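Local coordinates for putative aspartyl-tRNA synthetase (Leishmania major, PDB 6OD8) that probably attaches L-aspartate to tRNA(Asp) at the expense of ATP, as a class II aminoacyl-tRNA synthetase, at the interface of chains A and B. Residues are numbered along the deposited sequence; one frame, centred on the assembly and turned at random. Chains: chain A/B, Putative aspartyl-tRNA synthetase.

Contact 1: the interface of chains A and B. Residues chain A 260, 309, 551-553, 555-556; chain B 248, 264-265.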
ATOM      1  N   PHE A 260     -16.064   8.085 -14.231  1.00 39.85           N
ATOM      2  CA  PHE A 260     -17.007   7.216 -13.531  1.00 31.35           C
ATOM      3  C   PHE A 260     -17.828   8.074 -12.581  1.00 25.83           C
ATOM      4  O   PHE A 260     -17.272   8.672 -11.660  1.00 30.34           O
ATOM      5  CB  PHE A 260     -16.278   6.124 -12.743  1.00 25.63           C
ATOM      6  CG  PHE A 260     -15.819   4.958 -13.588  1.00 24.51           C
ATOM      7  CD1 PHE A 260     -16.727   4.243 -14.355  1.00 29.77           C
ATOM      8  CD2 PHE A 260     -14.492   4.576 -13.602  1.00 29.21           C
ATOM      9  CE1 PHE A 260     -16.309   3.170 -15.139  1.00 35.46           C
ATOM     10  CE2 PHE A 260     -14.058   3.504 -14.379  1.00 26.14           C
ATOM     11  CZ  PHE A 260     -14.966   2.796 -15.145  1.00 31.65           C
ATOM     12  N   THR A 309      -9.970  -1.216 -16.644  1.00 18.46           N
ATOM     13  CA  THR A 309     -10.721  -0.043 -16.217  1.00 16.29           C
ATOM     14  C   THR A 309     -10.424   0.327 -14.770  1.00 21.07           C
ATOM     15  O   THR A 309     -10.622   1.480 -14.372  1.00 22.86           O
ATOM     16  CB  THR A 309     -12.216  -0.269 -16.403  1.00 21.96           C
ATOM     17  OG1 THR A 309     -12.595  -1.470 -15.733  1.00 31.84           O
ATOM     18  CG2 THR A 309     -12.546  -0.410 -17.884  1.00 15.38           C
ATOM     19  N   ARG A 551     -10.925  -5.899 -14.026  1.00 15.88           N
ATOM     20  CA  ARG A 551     -12.045  -5.047 -14.388  1.00 15.92           C
ATOM     21  C   ARG A 551     -11.784  -4.515 -15.791  1.00 14.89           C
ATOM     22  O   ARG A 551     -10.716  -3.958 -16.044  1.00 15.56           O
ATOM     23  CB  ARG A 551     -12.189  -3.871 -13.413  1.00 14.79           C
ATOM     24  CG  ARG A 551     -12.610  -4.270 -11.983  1.00 16.18           C
ATOM     25  CD  ARG A 551     -14.076  -4.733 -12.040  1.00 22.30           C
ATOM     26  NE  ARG A 551     -14.567  -5.260 -10.765  1.00 19.31           N
ATOM     27  CZ  ARG A 551     -14.560  -6.548 -10.430  1.00 23.67           C
ATOM     28  NH1 ARG A 551     -14.068  -7.467 -11.262  1.00 21.17           N
ATOM     29  NH2 ARG A 551     -15.028  -6.910  -9.246  1.00 18.68           N
ATOM     30  N   ASP A 552     -12.740  -4.690 -16.682  1.00 17.78           N
ATOM     31  CA  ASP A 552     -12.643  -4.021 -17.977  1.00 18.17           C
ATOM     32  C   ASP A 552     -14.077  -3.641 -18.334  1.00 20.53           C
ATOM     33  O   ASP A 552     -14.990  -3.947 -17.547  1.00 19.12           O
ATOM     34  CB  ASP A 552     -11.907  -4.909 -19.000  1.00 17.33           C
ATOM     35  CG  ASP A 552     -12.674  -6.153 -19.395  1.00 23.65           C
ATOM     36  OD1 ASP A 552     -13.911  -6.131 -19.425  1.00 22.60           O
ATOM     37  OD2 ASP A 552     -12.022  -7.182 -19.691  1.00 25.56           O
ATOM     38  N   PRO A 553     -14.338  -2.956 -19.457  1.00 21.82           N
ATOM     39  CA  PRO A 553     -15.714  -2.499 -19.706  1.00 20.52           C
ATOM     40  C   PRO A 553     -16.754  -3.611 -19.674  1.00 30.12           C
ATOM     41  O   PRO A 553     -17.926  -3.347 -19.358  1.00 30.87           O
ATOM     42  CB  PRO A 553     -15.619  -1.852 -21.103  1.00 20.33           C
ATOM     43  CG  PRO A 553     -14.219  -1.411 -21.205  1.00 20.10           C
ATOM     44  CD  PRO A 553     -13.426  -2.502 -20.524  1.00 20.24           C
ATOM     45  N   ARG A 555     -16.390  -6.570 -17.858  1.00 22.08           N
ATOM     46  CA  ARG A 555     -16.182  -7.488 -16.744  1.00 21.07           C
ATOM     47  C   ARG A 555     -16.196  -6.728 -15.426  1.00 23.85           C
ATOM     48  O   ARG A 555     -15.308  -5.907 -15.171  1.00 21.62           O
ATOM     49  CB  ARG A 555     -14.858  -8.253 -16.912  1.00 18.87           C
ATOM     50  CG  ARG A 555     -14.531  -9.148 -15.704  1.00 18.31           C
ATOM     51  CD  ARG A 555     -13.303 -10.017 -15.939  1.00 21.86           C
ATOM     52  NE  ARG A 555     -13.495 -11.044 -16.980  1.00 24.95           N
ATOM     53  CZ  ARG A 555     -14.157 -12.190 -16.801  1.00 22.03           C
ATOM     54  NH1 ARG A 555     -14.716 -12.465 -15.623  1.00 21.25           N
ATOM     55  NH2 ARG A 555     -14.266 -13.059 -17.798  1.00 21.15           N
ATOM     56  N   THR A 556     -17.191  -7.030 -14.579  1.00 16.53           N
ATOM     57  CA  THR A 556     -17.217  -6.592 -13.186  1.00 17.74           C
ATOM     58  C   THR A 556     -17.370  -7.766 -12.217  1.00 19.40           C
ATOM     59  O   THR A 556     -17.701  -7.541 -11.045  1.00 19.90           O
ATOM     60  CB  THR A 556     -18.364  -5.613 -12.941  1.00 22.14           C
ATOM     61  OG1 THR A 556     -19.586  -6.206 -13.396  1.00 27.29           O
ATOM     62  CG2 THR A 556     -18.134  -4.319 -13.703  1.00 27.42           C
TER
ATOM     63  N   ILE B 248     -14.426  -1.627  -7.481  1.00 12.95           N
ATOM     64  CA  ILE B 248     -15.688  -1.678  -8.211  1.00 13.14           C
ATOM     65  C   ILE B 248     -16.206  -3.106  -8.186  1.00 18.89           C
ATOM     66  O   ILE B 248     -15.503  -4.041  -8.578  1.00 17.96           O
ATOM     67  CB  ILE B 248     -15.521  -1.176  -9.663  1.00 17.73           C
ATOM     68  CG1 ILE B 248     -15.036   0.279  -9.670  1.00 15.65           C
ATOM     69  CG2 ILE B 248     -16.836  -1.296 -10.416  1.00 18.37           C
ATOM     70  CD1 ILE B 248     -14.782   0.836 -11.090  1.00 14.65           C
ATOM     71  N   TYR B 264     -21.466   2.494 -14.964  1.00 29.49           N
ATOM     72  CA  TYR B 264     -20.351   1.676 -15.447  1.00 24.40           C
ATOM     73  C   TYR B 264     -20.630   1.290 -16.897  1.00 25.81           C
ATOM     74  O   TYR B 264     -21.152   0.209 -17.180  1.00 26.43           O
ATOM     75  CB  TYR B 264     -20.151   0.458 -14.557  1.00 24.47           C
ATOM     76  CG  TYR B 264     -18.849  -0.243 -14.795  1.00 20.37           C
ATOM     77  CD1 TYR B 264     -17.699   0.157 -14.132  1.00 22.55           C
ATOM     78  CD2 TYR B 264     -18.770  -1.321 -15.680  1.00 23.89           C
ATOM     79  CE1 TYR B 264     -16.487  -0.500 -14.338  1.00 24.08           C
ATOM     80  CE2 TYR B 264     -17.560  -1.979 -15.895  1.00 16.91           C
ATOM     81  CZ  TYR B 264     -16.434  -1.566 -15.224  1.00 20.08           C
ATOM     82  OH  TYR B 264     -15.241  -2.205 -15.421  1.00 22.94           O
ATOM     83  N   PHE B 265     -20.270   2.188 -17.813  1.00 30.16           N
ATOM     84  CA  PHE B 265     -20.518   2.029 -19.252  1.00 32.47           C
ATOM     85  C   PHE B 265     -22.019   1.866 -19.438  1.00 39.91           C
ATOM     86  O   PHE B 265     -22.764   2.803 -19.104  1.00 46.78           O
ATOM     87  CB  PHE B 265     -19.624   0.913 -19.798  1.00 31.50           C
ATOM     88  CG  PHE B 265     -18.169   1.216 -19.627  1.00 30.59           C
ATOM     89  CD1 PHE B 265     -17.543   2.129 -20.465  1.00 28.84           C
ATOM     90  CD2 PHE B 265     -17.451   0.674 -18.579  1.00 28.32           C
ATOM     91  CE1 PHE B 265     -16.222   2.447 -20.295  1.00 26.02           C
ATOM     92  CE2 PHE B 265     -16.121   0.997 -18.401  1.00 23.04           C
ATOM     93  CZ  PHE B 265     -15.506   1.883 -19.264  1.00 31.10           C
TER

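Contact 2: the interface of chains A and B. Residues chain A 93-94, 111-112; chain B 286, 319, 521.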
ATOM      1  N   ALA A  93      -3.388 -30.862   2.782  1.00 18.07           N
ATOM      2  CA  ALA A  93      -3.011 -30.606   1.401  1.00 20.17           C
ATOM      3  C   ALA A  93      -4.207 -30.788   0.474  1.00 20.12           C
ATOM      4  O   ALA A  93      -5.216 -31.406   0.831  1.00 20.09           O
ATOM      5  CB  ALA A  93      -1.871 -31.544   0.958  1.00 17.11           C
ATOM      6  N   ARG A  94      -4.039 -30.260  -0.741  1.00 19.66           N
ATOM      7  CA  ARG A  94      -4.934 -30.496  -1.868  1.00 19.67           C
ATOM      8  C   ARG A  94      -4.654 -31.840  -2.519  1.00 21.85           C
ATOM      9  O   ARG A  94      -3.500 -32.233  -2.685  1.00 23.95           O
ATOM     10  CB  ARG A  94      -4.750 -29.406  -2.931  1.00 20.14           C
ATOM     11  CG  ARG A  94      -5.235 -28.047  -2.513  1.00 23.27           C
ATOM     12  CD  ARG A  94      -6.617 -27.773  -3.053  1.00 22.78           C
ATOM     13  NE  ARG A  94      -6.993 -26.375  -2.831  1.00 21.08           N
ATOM     14  CZ  ARG A  94      -8.249 -25.948  -2.752  1.00 23.19           C
ATOM     15  NH1 ARG A  94      -9.254 -26.800  -2.881  1.00 18.21           N
ATOM     16  NH2 ARG A  94      -8.499 -24.659  -2.567  1.00 20.67           N
ATOM     17  N   ASP A 111       0.394 -28.161  -2.241  1.00 24.94           N
ATOM     18  CA  ASP A 111       0.067 -26.886  -1.601  1.00 17.26           C
ATOM     19  C   ASP A 111       0.820 -25.813  -2.380  1.00 20.27           C
ATOM     20  O   ASP A 111       2.034 -25.645  -2.209  1.00 23.66           O
ATOM     21  CB  ASP A 111       0.425 -26.883  -0.121  1.00 17.79           C
ATOM     22  CG  ASP A 111      -0.101 -25.648   0.595  1.00 27.54           C
ATOM     23  OD1 ASP A 111      -0.672 -24.755  -0.070  1.00 24.42           O
ATOM     24  OD2 ASP A 111       0.067 -25.569   1.824  1.00 22.56           O
ATOM     25  N   GLY A 112       0.104 -25.119  -3.257  1.00 26.29           N
ATOM     26  CA  GLY A 112       0.758 -24.151  -4.134  1.00 23.47           C
ATOM     27  C   GLY A 112       1.801 -24.840  -4.991  1.00 28.83           C
ATOM     28  O   GLY A 112       1.528 -25.858  -5.637  1.00 27.29           O
TER
ATOM     29  N   ASP B 286      -5.344 -20.968  -2.973  1.00 18.20           N
ATOM     30  CA  ASP B 286      -4.221 -21.578  -2.254  1.00 22.85           C
ATOM     31  C   ASP B 286      -3.135 -20.595  -1.821  1.00 22.86           C
ATOM     32  O   ASP B 286      -2.043 -21.040  -1.454  1.00 21.50           O
ATOM     33  CB  ASP B 286      -3.582 -22.725  -3.046  1.00 27.23           C
ATOM     34  CG  ASP B 286      -4.525 -23.917  -3.200  1.00 26.70           C
ATOM     35  OD1 ASP B 286      -5.509 -23.975  -2.441  1.00 20.84           O
ATOM     36  OD2 ASP B 286      -4.303 -24.777  -4.080  1.00 22.81           O
ATOM     37  N   ARG B 319      -5.229 -18.684   6.441  1.00 13.02           N
ATOM     38  CA  ARG B 319      -5.641 -20.028   6.836  1.00 11.77           C
ATOM     39  C   ARG B 319      -5.549 -20.158   8.337  1.00 14.16           C
ATOM     40  O   ARG B 319      -4.683 -19.554   8.974  1.00 15.94           O
ATOM     41  CB  ARG B 319      -4.734 -21.119   6.254  1.00 17.15           C
ATOM     42  CG  ARG B 319      -4.797 -21.320   4.800  1.00 21.77           C
ATOM     43  CD  ARG B 319      -3.800 -22.388   4.428  1.00 18.80           C
ATOM     44  NE  ARG B 319      -3.590 -22.358   3.009  1.00 19.49           N
ATOM     45  CZ  ARG B 319      -2.648 -23.049   2.388  1.00 18.42           C
ATOM     46  NH1 ARG B 319      -1.825 -23.822   3.100  1.00 23.39           N
ATOM     47  NH2 ARG B 319      -2.506 -22.932   1.078  1.00 21.35           N
ATOM     48  N   TRP B 521     -10.129 -23.981   2.408  1.00 18.74           N
ATOM     49  CA  TRP B 521      -9.320 -23.985   3.614  1.00 16.46           C
ATOM     50  C   TRP B 521     -10.075 -23.310   4.752  1.00 18.92           C
ATOM     51  O   TRP B 521     -10.662 -22.229   4.551  1.00 18.24           O
ATOM     52  CB  TRP B 521      -8.007 -23.222   3.375  1.00 21.12           C
ATOM     53  CG  TRP B 521      -7.110 -23.778   2.299  1.00 16.66           C
ATOM     54  CD1 TRP B 521      -7.088 -23.429   0.974  1.00 20.50           C
ATOM     55  CD2 TRP B 521      -6.051 -24.725   2.484  1.00 18.26           C
ATOM     56  NE1 TRP B 521      -6.106 -24.144   0.313  1.00 17.29           N
ATOM     57  CE2 TRP B 521      -5.455 -24.942   1.220  1.00 19.98           C
ATOM     58  CE3 TRP B 521      -5.562 -25.433   3.602  1.00 18.46           C
ATOM     59  CZ2 TRP B 521      -4.389 -25.830   1.038  1.00 20.99           C
ATOM     60  CZ3 TRP B 521      -4.510 -26.308   3.423  1.00 16.10           C
ATOM     61  CH2 TRP B 521      -3.934 -26.503   2.142  1.00 15.73           C
TER
HETATM   62  O   HOH W   1       0.041 -22.398  -1.503  1.00 30.35           O

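Contact 1: the interface of chains A and B
B:Tyr264 drives its phenol into chain A and ends in two hydrogen bonds. Its OH donates to the backbone O of A:Asp552 at 2.8 Å, approaching well above the peptide plane, 65° out of it, while that oxygen lies at the edge of the phenol ring. The hydroxyl OG1 of A:Thr309 pairs with the same OH, also at 2.8 Å. With CG anti to its own backbone N (chi1 -167°), the tyrosine points its hydroxyl at both partners. A second polar grip is made by A:Arg551, whose chain bends at chi2 (-70°) and turns its guanidinium side-on to the carbonyl of B:Ile248. NE reaches B:Ile248 O at 2.7 Å from above the carbonyl plane, and NH2 reaches the same O at 3.0 Å within it.

Apolar contacts wrap the phenol. The methyl CG2 of A:Thr556 presses on one face, 3.3 Å from B:Tyr264 CE2 and offset toward the rim; B:Phe265 of the same chain backs the other face. A:Phe260 runs alongside, its CE1 3.5 Å from B:Tyr264 CD1. The B:Phe265 ring is capped over its centre by A:Pro553 CB, and A:Thr309 CG2 comes tip to tip with its CE2 at 3.9 Å.

B:Ile248 opens strand 248-249, in the motif 1 region of class II synthetases, and B:Tyr264 ends strand 261-264. They meet A:Thr309, in the loop just before strand 310-319 (the second strand of motif 2), and the C-terminal loop of chain A.

Contact 2: the interface of chains A and B
A:Arg94 and B:Asp286 meet tip to tip where the OB-fold domain of one subunit, the anticodon-binding module of this class II synthetase family, rests on the catalytic domain of the other. The packed part centres on one carboxylate oxygen, B:Asp286 OD1. A:Arg94, bent at chi2 (-98°), swings its guanidinium side-on to this atom, giving a salt bridge from NE at 2.8 Å, on the syn lone pair, and a more bent hydrogen bond from NH2 at 3.1 Å. OD1 lies in the guanidinium plane, although the carboxylate itself is turned 43° from it. The indole NE1 of B:Trp521 donates to OD1 from the anti side, almost straight and 2.8 Å away, so a third N-H steadies the carboxylate from within its own chain. The three donors would favour a charged B:Asp286.

The indole also carries the second ion pair. NE of B:Arg319 sits over the centre of the B:Trp521 ring, 3.4 Å above its plane, and the chain, extended from CG to NE, presents its guanidinium end-on to A:Asp111. NH2 reaches OD1 at 2.8 Å and NH1 reaches OD2 at 2.9 Å, both on the syn sides and nearly straight, with the two planes 28° apart. This paired grip limits rotation of the aspartate.

Toward the turn at A:Gly112 the fit is looser and partly wet. A water 2.8 Å from A:Asp111 OD1 bridges to the backbone O of B:Asp286, here at a rather short separation. The chain A residues belong to strands 88-100 and 104-111 and the turn after them; B:Arg319 ends strand 310-319.

The C-alpha centres of contact 1 and contact 2 are about 31 Å apart on the same two-fold dimer interface, and each recurs with the chains exchanged. They share no residue, but A:Thr309 of contact 1 lies just before strand 310-319 of chain A, whose chain B copy ends in B:Arg319 of contact 2. Contact 1 joins catalytic domain to catalytic domain through a largely aromatic and backbone-directed patch, whereas contact 2 uses ion pairs to hold the OB-fold domain of one subunit against the catalytic domain of its partner. Together they may fix the anticodon-binding module relative to the dimeric core.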